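Local structure of SusD superfamily protein (Bacteroides thetaiotaomicron VPI-5482, 3HDX) at residues 188-193 and 229-234; 172-175 and 180-183. The protein probably binds polysaccharide at the outer membrane as a SusD-family lipoprotein and so serves carbohydrate uptake. One frame throughout, in Å; residues are numbered along the deposited sequence.

Interaction 1: 188-193 and 229-234; sequences QWQGKL and EINAKY. With EDO (1,2-ethanediol), chain B; EDO (1,2-ethanediol), chain L.
Asn231 and Gln190 join the two loops through one amide-to-amide hydrogen bond, ND2 of Asn231 donating to OE1 of Gln190 at 3.0 Å. The bond is fairly straight, 160° at the hydrogen. OE1 lies close to the amide plane of Asn231, whereas the donor is tilted 23° from the carbonyl plane of Gln190, and the two amides are turned 59° against each other. Gln190 is extended beyond CG, and its NE2 is taken by Gln173 OE1, which fixes the rotation of the amide and leaves OE1 facing Asn231. Van der Waals contact adds little: CB of Asn231 sits 3.3 Å from OE1 of Gln190, and CD of Gln190 is 3.9 Å from Ile230 O. The contact ties the long loop between helices 152-169 and 196-209 to the one that follows helix 213-226, within the helical, TPR-related SusD fold. Two ethanediols, probably from the crystallisation liquor, lie on the side of 188-193 away from 229-234. One accepts from Gln188 NE2 through O1 and donates to Gln188 OE1 through O2. The second lays C2 over one face of Trp189, 3.4 Å from CH2, while Leu193 CD1 packs on the opposite face.

Interaction 2: 172-175 and 180-183; sequences YQYG and LYYG. With EDO (1,2-ethanediol), chain L.
Tyr174 and Tyr181 lie side by side and point the same way, two buried side chains brought together as the loop turns back between residues 175 and 180. Followed outward, CB of Tyr174 meets the ring of Tyr181 at CD2, 3.8 Å away, with Tyr181 CG little farther off. CG of Tyr174 approaches Tyr181 CD2 less closely. CD2 of Tyr174 stands over the centre of the Tyr181 ring, 3.7 Å above the plane and 3.8 Å from Tyr181 CE2. The pairing is oblique, with planes at 39° and centroids 4.9 Å apart. At the tip, OH of Tyr174 leaves the pair and hydrogen-bonds Phe194 O. Tyr181 has CG anti to its own nitrogen (chi1 179°), which sets the ring beside Tyr174. Gly175, at positive phi (79°), brings its backbone close to Tyr181, with Gly175 N 3.9 Å from Tyr181 CB. Tyr182 CD2 rests on the opposite face of the Tyr181 ring, toward the rim, and the OH of Tyr181 is held by Asp110 and Gln113 of helix 104-129. At the loop's outer side, Gly183 O accepts a 2.8 Å hydrogen bond from O1 of an ethanediol. The arrangement is an aromatic cluster that seats an irregular interhelical loop on helices 11-30 and 104-129 of the SusD-family helical fold.

How the interactions relate
Interaction 2 closes before interaction 1 opens along the chain, and their centres are 12 Å apart on the same side of the molecule. Three of the four segments belong to the single long loop between helices 152-169 and 196-209; the fourth, 229-234, follows helix 213-226. Direct bonds join the two sites: Gln173 also reaches Glu229 O through its NE2, while Tyr181 O takes the indole N-H of Trp189, whose ring meets that of Tyr181 edge-to-face. Leu193 adds packing on Tyr181, and one ethanediol touches both sites. The irregular loop is thus tied to itself, to helices 11-30 and 104-129, which Tyr181 touches, and to the next interhelical loop.

Interaction 1: 188-193 and 229-234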
ATOM      1  N   GLN A 188      -3.789  20.582  -8.495  1.00 16.68           N
ATOM      2  CA  GLN A 188      -2.533  20.738  -7.778  1.00 16.16           C
ATOM      3  C   GLN A 188      -2.383  19.811  -6.585  1.00 16.72           C
ATOM      4  O   GLN A 188      -1.255  19.494  -6.205  1.00 18.27           O
ATOM      5  CB  GLN A 188      -2.359  22.190  -7.320  1.00 16.82           C
ATOM      6  CG  GLN A 188      -2.205  23.171  -8.493  1.00 18.29           C
ATOM      7  CD  GLN A 188      -2.161  24.626  -8.010  1.00 20.27           C
ATOM      8  OE1 GLN A 188      -3.078  25.114  -7.342  1.00 20.79           O
ATOM      9  NE2 GLN A 188      -1.100  25.326  -8.391  1.00 24.89           N
ATOM     10  N   TRP A 189      -3.505  19.438  -5.959  1.00 15.50           N
ATOM     11  CA  TRP A 189      -3.461  18.525  -4.810  1.00 14.20           C
ATOM     12  C   TRP A 189      -3.789  17.068  -5.150  1.00 13.89           C
ATOM     13  O   TRP A 189      -3.699  16.206  -4.262  1.00 14.43           O
ATOM     14  CB  TRP A 189      -4.373  19.026  -3.706  1.00 14.91           C
ATOM     15  CG  TRP A 189      -3.963  20.286  -3.016  1.00 15.04           C
ATOM     16  CD1 TRP A 189      -4.673  21.464  -2.945  1.00 15.59           C
ATOM     17  CD2 TRP A 189      -2.790  20.472  -2.229  1.00 15.21           C
ATOM     18  NE1 TRP A 189      -3.999  22.367  -2.145  1.00 16.12           N
ATOM     19  CE2 TRP A 189      -2.844  21.782  -1.688  1.00 15.62           C
ATOM     20  CE3 TRP A 189      -1.689  19.656  -1.913  1.00 16.87           C
ATOM     21  CZ2 TRP A 189      -1.818  22.285  -0.859  1.00 16.24           C
ATOM     22  CZ3 TRP A 189      -0.683  20.159  -1.064  1.00 16.22           C
ATOM     23  CH2 TRP A 189      -0.763  21.455  -0.552  1.00 16.92           C
ATOM     24  N   GLN A 190      -4.206  16.795  -6.395  1.00 14.39           N
ATOM     25  CA  GLN A 190      -4.531  15.407  -6.807  1.00 14.26           C
ATOM     26  C   GLN A 190      -3.282  14.531  -6.680  1.00 15.49           C
ATOM     27  O   GLN A 190      -2.197  14.916  -7.091  1.00 16.25           O
ATOM     28  CB  GLN A 190      -5.015  15.356  -8.247  1.00 15.60           C
ATOM     29  CG  GLN A 190      -6.377  15.951  -8.456  1.00 15.51           C
ATOM     30  CD  GLN A 190      -6.767  16.030  -9.925  1.00 16.27           C
ATOM     31  OE1 GLN A 190      -6.113  15.418 -10.780  1.00 17.39           O
ATOM     32  NE2 GLN A 190      -7.883  16.736 -10.217  1.00 15.83           N
ATOM     33  N   GLY A 191      -3.437  13.352  -6.090  1.00 15.87           N
ATOM     34  CA  GLY A 191      -2.272  12.475  -5.889  1.00 17.23           C
ATOM     35  C   GLY A 191      -1.305  12.932  -4.834  1.00 17.32           C
ATOM     36  O   GLY A 191      -0.189  12.419  -4.769  1.00 18.30           O
ATOM     37  N   LYS A 192      -1.717  13.910  -4.017  1.00 17.71           N
ATOM     38  CA  LYS A 192      -0.855  14.469  -2.971  1.00 16.90           C
ATOM     39  C   LYS A 192      -1.530  14.340  -1.599  1.00 17.70           C
ATOM     40  O   LYS A 192      -0.969  13.741  -0.659  1.00 19.95           O
ATOM     41  CB  LYS A 192      -0.432  15.909  -3.344  1.00 19.47           C
ATOM     42  CG  LYS A 192       0.341  15.891  -4.687  1.00 22.83           C
ATOM     43  CD  LYS A 192       1.122  17.132  -5.007  1.00 26.34           C
ATOM     44  CE  LYS A 192       1.994  16.915  -6.243  1.00 28.13           C
ATOM     45  NZ  LYS A 192       2.813  18.149  -6.525  1.00 30.26           N
ATOM     46  N   LEU A 193      -2.732  14.862  -1.481  1.00 14.42           N
ATOM     47  CA  LEU A 193      -3.507  14.765  -0.239  1.00 14.22           C
ATOM     48  C   LEU A 193      -4.482  13.568  -0.214  1.00 13.69           C
ATOM     49  O   LEU A 193      -5.017  13.179  -1.258  1.00 16.43           O
ATOM     50  CB  LEU A 193      -4.302  16.060  -0.026  1.00 14.19           C
ATOM     51  CG  LEU A 193      -3.423  17.323   0.072  1.00 14.92           C
ATOM     52  CD1 LEU A 193      -4.348  18.519   0.178  1.00 16.76           C
ATOM     53  CD2 LEU A 193      -2.394  17.302   1.232  1.00 14.93           C
ATOM     54  N   GLU A 229     -14.460  11.896  -9.750  1.00 14.17           N
ATOM     55  CA  GLU A 229     -14.486  13.028  -8.799  0.50 14.10           C
ATOM     56  C   GLU A 229     -13.097  13.418  -8.310  1.00 13.94           C
ATOM     57  O   GLU A 229     -12.885  14.559  -7.923  1.00 15.18           O
ATOM     58  CB  GLU A 229     -15.362  12.714  -7.589  0.50 15.58           C
ATOM     59  CG  GLU A 229     -16.821  12.408  -7.889  0.50 17.38           C
ATOM     60  CD  GLU A 229     -17.654  13.636  -8.164  0.50 19.17           C
ATOM     61  OE1 GLU A 229     -17.093  14.774  -8.112  0.50 17.87           O
ATOM     62  OE2 GLU A 229     -18.875  13.423  -8.448  0.50 20.16           O
ATOM     63  N   ILE A 230     -12.174  12.450  -8.275  1.00 12.71           N
ATOM     64  CA  ILE A 230     -10.788  12.686  -7.865  1.00 13.25           C
ATOM     65  C   ILE A 230      -9.824  12.661  -9.056  1.00 13.88           C
ATOM     66  O   ILE A 230      -8.598  12.734  -8.881  1.00 15.17           O
ATOM     67  CB  ILE A 230     -10.350  11.672  -6.786  1.00 12.81           C
ATOM     68  CG1 ILE A 230     -10.260  10.232  -7.334  1.00 12.43           C
ATOM     69  CG2 ILE A 230     -11.289  11.697  -5.568  1.00 12.63           C
ATOM     70  CD1 ILE A 230      -9.522   9.281  -6.393  1.00 13.39           C
ATOM     71  N   ASN A 231     -10.385  12.542 -10.267  1.00 13.47           N
ATOM     72  CA  ASN A 231      -9.610  12.423 -11.492  1.00 14.28           C
ATOM     73  C   ASN A 231      -8.720  11.157 -11.531  1.00 14.27           C
ATOM     74  O   ASN A 231      -7.581  11.215 -11.977  1.00 15.39           O
ATOM     75  CB  ASN A 231      -8.783  13.691 -11.769  1.00 14.43           C
ATOM     76  CG  ASN A 231      -8.298  13.768 -13.210  1.00 15.78           C
ATOM     77  OD1 ASN A 231      -9.013  13.373 -14.141  1.00 17.07           O
ATOM     78  ND2 ASN A 231      -7.096  14.298 -13.396  1.00 17.36           N
ATOM     79  N   ALA A 232      -9.248  10.053 -11.004  1.00 13.21           N
ATOM     80  CA  ALA A 232      -8.571   8.761 -11.031  1.00 12.66           C
ATOM     81  C   ALA A 232      -9.052   7.981 -12.254  1.00 13.27           C
ATOM     82  O   ALA A 232     -10.251   7.925 -12.550  1.00 13.70           O
ATOM     83  CB  ALA A 232      -8.818   7.965  -9.749  1.00 13.19           C
ATOM     84  N   LYS A 233      -8.097   7.374 -12.939  1.00 13.80           N
ATOM     85  CA  LYS A 233      -8.333   6.630 -14.180  1.00 13.68           C
ATOM     86  C   LYS A 233      -7.589   5.310 -14.158  1.00 13.26           C
ATOM     87  O   LYS A 233      -6.764   5.058 -13.269  1.00 14.33           O
ATOM     88  CB  LYS A 233      -7.809   7.468 -15.360  1.00 15.98           C
ATOM     89  CG  LYS A 233      -8.468   8.853 -15.495  1.00 18.26           C
ATOM     90  CD  LYS A 233      -7.874   9.705 -16.598  1.00 22.08           C
ATOM     91  CE  LYS A 233      -8.579  11.052 -16.713  1.00 25.24           C
ATOM     92  NZ  LYS A 233      -7.919  11.886 -17.754  1.00 27.53           N
ATOM     93  N   TYR A 234      -7.890   4.483 -15.150  1.00 13.24           N
ATOM     94  CA  TYR A 234      -7.094   3.305 -15.431  1.00 12.56           C
ATOM     95  C   TYR A 234      -5.870   3.792 -16.216  1.00 13.79           C
ATOM     96  O   TYR A 234      -5.973   4.650 -17.121  1.00 15.37           O
ATOM     97  CB  TYR A 234      -7.893   2.276 -16.220  1.00 14.20           C
ATOM     98  CG  TYR A 234      -9.034   1.683 -15.411  1.00 14.15           C
ATOM     99  CD1 TYR A 234      -8.826   0.640 -14.511  1.00 14.35           C
ATOM    100  CD2 TYR A 234     -10.343   2.182 -15.531  1.00 16.26           C
ATOM    101  CE1 TYR A 234      -9.865   0.104 -13.783  1.00 14.33           C
ATOM    102  CE2 TYR A 234     -11.402   1.637 -14.806  1.00 16.56           C
ATOM    103  CZ  TYR A 234     -11.142   0.578 -13.929  1.00 15.30           C
ATOM    104  OH  TYR A 234     -12.181   0.094 -13.198  1.00 15.26           O
TER
HETATM  105  C1  EDO B 601       1.896  21.660  -3.299  1.00 42.63           C
HETATM  106  O1  EDO B 601       2.298  20.645  -4.228  1.00 44.11           O
HETATM  107  C2  EDO B 601       0.490  22.086  -3.686  1.00 41.82           C
HETATM  108  O2  EDO B 601       0.472  22.687  -4.984  1.00 41.25           O
HETATM  109  C1  EDO L 611      -1.327  28.816  -6.815  1.00 41.75           C
HETATM  110  O1  EDO L 611      -0.808  27.557  -6.339  1.00 42.35           O
HETATM  111  C2  EDO L 611      -2.197  28.610  -8.041  1.00 41.78           C
HETATM  112  O2  EDO L 611      -3.433  28.005  -7.644  1.00 40.90           O

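Interaction 2: 172-175 and 180-183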
ATOM      1  N   TYR A 172     -13.437  15.265  -2.199  1.00 13.80           N
ATOM      2  CA  TYR A 172     -12.846  14.599  -3.372  1.00 13.18           C
ATOM      3  C   TYR A 172     -11.597  15.379  -3.830  1.00 13.70           C
ATOM      4  O   TYR A 172     -10.561  14.773  -4.112  1.00 14.17           O
ATOM      5  CB  TYR A 172     -13.837  14.448  -4.501  1.00 13.40           C
ATOM      6  CG  TYR A 172     -14.952  13.500  -4.163  1.00 12.85           C
ATOM      7  CD1 TYR A 172     -14.695  12.144  -3.998  1.00 13.32           C
ATOM      8  CD2 TYR A 172     -16.282  13.914  -4.061  1.00 15.16           C
ATOM      9  CE1 TYR A 172     -15.692  11.252  -3.713  1.00 13.94           C
ATOM     10  CE2 TYR A 172     -17.284  13.007  -3.776  1.00 15.07           C
ATOM     11  CZ  TYR A 172     -16.987  11.658  -3.604  1.00 14.80           C
ATOM     12  OH  TYR A 172     -17.986  10.739  -3.325  1.00 16.76           O
ATOM     13  N   GLN A 173     -11.735  16.718  -3.921  1.00 13.56           N
ATOM     14  CA  GLN A 173     -10.635  17.620  -4.296  1.00 14.93           C
ATOM     15  C   GLN A 173     -10.598  18.784  -3.322  1.00 13.87           C
ATOM     16  O   GLN A 173     -11.647  19.169  -2.767  1.00 15.73           O
ATOM     17  CB  GLN A 173     -10.776  18.087  -5.743  1.00 16.70           C
ATOM     18  CG  GLN A 173     -10.627  16.932  -6.709  1.00 17.28           C
ATOM     19  CD  GLN A 173     -10.443  17.327  -8.137  1.00 17.18           C
ATOM     20  OE1 GLN A 173      -9.658  18.201  -8.450  1.00 18.12           O
ATOM     21  NE2 GLN A 173     -11.125  16.632  -9.035  1.00 17.66           N
ATOM     22  N   TYR A 174      -9.410  19.354  -3.159  1.00 13.95           N
ATOM     23  CA  TYR A 174      -9.163  20.418  -2.174  1.00 14.24           C
ATOM     24  C   TYR A 174      -9.049  21.794  -2.802  1.00 15.56           C
ATOM     25  O   TYR A 174      -8.195  22.016  -3.627  1.00 17.16           O
ATOM     26  CB  TYR A 174      -7.883  20.117  -1.412  1.00 14.46           C
ATOM     27  CG  TYR A 174      -8.015  18.957  -0.445  1.00 13.86           C
ATOM     28  CD1 TYR A 174      -7.804  17.646  -0.836  1.00 14.56           C
ATOM     29  CD2 TYR A 174      -8.359  19.193   0.894  1.00 13.14           C
ATOM     30  CE1 TYR A 174      -7.948  16.596   0.094  1.00 13.17           C
ATOM     31  CE2 TYR A 174      -8.506  18.167   1.801  1.00 13.45           C
ATOM     32  CZ  TYR A 174      -8.278  16.859   1.388  1.00 13.30           C
ATOM     33  OH  TYR A 174      -8.422  15.867   2.327  1.00 13.48           O
ATOM     34  N   GLY A 175      -9.887  22.708  -2.324  1.00 16.85           N
ATOM     35  CA  GLY A 175      -9.864  24.095  -2.709  1.00 18.50           C
ATOM     36  C   GLY A 175     -10.510  24.416  -4.034  1.00 20.61           C
ATOM     37  O   GLY A 175     -10.804  23.539  -4.842  1.00 21.09           O
ATOM     38  N   LEU A 180      -8.554  29.012  -2.030  1.00 19.79           N
ATOM     39  CA  LEU A 180      -7.427  28.080  -2.075  1.00 18.88           C
ATOM     40  C   LEU A 180      -7.299  27.272  -0.795  1.00 18.02           C
ATOM     41  O   LEU A 180      -7.720  27.704   0.275  1.00 19.14           O
ATOM     42  CB  LEU A 180      -6.110  28.813  -2.380  1.00 19.18           C
ATOM     43  CG  LEU A 180      -6.015  29.576  -3.730  1.00 19.06           C
ATOM     44  CD1 LEU A 180      -4.731  30.393  -3.811  1.00 20.76           C
ATOM     45  CD2 LEU A 180      -6.142  28.633  -4.941  1.00 19.13           C
ATOM     46  N   TYR A 181      -6.763  26.057  -0.932  1.00 16.95           N
ATOM     47  CA  TYR A 181      -6.474  25.200   0.225  1.00 16.33           C
ATOM     48  C   TYR A 181      -4.966  25.223   0.386  1.00 16.27           C
ATOM     49  O   TYR A 181      -4.240  24.714  -0.452  1.00 16.19           O
ATOM     50  CB  TYR A 181      -7.017  23.789   0.040  1.00 15.59           C
ATOM     51  CG  TYR A 181      -6.700  22.905   1.213  1.00 13.33           C
ATOM     52  CD1 TYR A 181      -7.374  23.041   2.436  1.00 15.21           C
ATOM     53  CD2 TYR A 181      -5.672  21.945   1.131  1.00 13.99           C
ATOM     54  CE1 TYR A 181      -7.049  22.205   3.543  1.00 14.41           C
ATOM     55  CE2 TYR A 181      -5.332  21.139   2.224  1.00 13.60           C
ATOM     56  CZ  TYR A 181      -6.009  21.262   3.412  1.00 14.32           C
ATOM     57  OH  TYR A 181      -5.625  20.471   4.467  1.00 15.61           O
ATOM     58  N   TYR A 182      -4.488  25.867   1.461  1.00 16.69           N
ATOM     59  CA  TYR A 182      -3.075  26.033   1.678  1.00 17.15           C
ATOM     60  C   TYR A 182      -2.310  26.448   0.401  1.00 17.36           C
ATOM     61  O   TYR A 182      -1.258  25.874   0.054  1.00 18.39           O
ATOM     62  CB  TYR A 182      -2.496  24.780   2.327  1.00 17.12           C
ATOM     63  CG  TYR A 182      -2.887  24.585   3.780  1.00 16.56           C
ATOM     64  CD1 TYR A 182      -2.713  25.598   4.736  1.00 16.33           C
ATOM     65  CD2 TYR A 182      -3.340  23.345   4.239  1.00 16.74           C
ATOM     66  CE1 TYR A 182      -3.024  25.387   6.077  1.00 16.62           C
ATOM     67  CE2 TYR A 182      -3.643  23.121   5.592  1.00 16.20           C
ATOM     68  CZ  TYR A 182      -3.475  24.164   6.516  1.00 15.73           C
ATOM     69  OH  TYR A 182      -3.760  23.995   7.836  1.00 16.95           O
ATOM     70  N   GLY A 183      -2.883  27.459  -0.281  1.00 17.54           N
ATOM     71  CA  GLY A 183      -2.250  28.059  -1.461  1.00 19.00           C
ATOM     72  C   GLY A 183      -2.434  27.442  -2.828  1.00 20.14           C
ATOM     73  O   GLY A 183      -1.966  28.001  -3.792  1.00 21.76           O
TER
HETATM   74  C1  EDO L 611      -1.327  28.816  -6.815  1.00 41.75           C
HETATM   75  O1  EDO L 611      -0.808  27.557  -6.339  1.00 42.35           O
HETATM   76  C2  EDO L 611      -2.197  28.610  -8.041  1.00 41.78           C
HETATM   77  O2  EDO L 611      -3.433  28.005  -7.644  1.00 40.90           O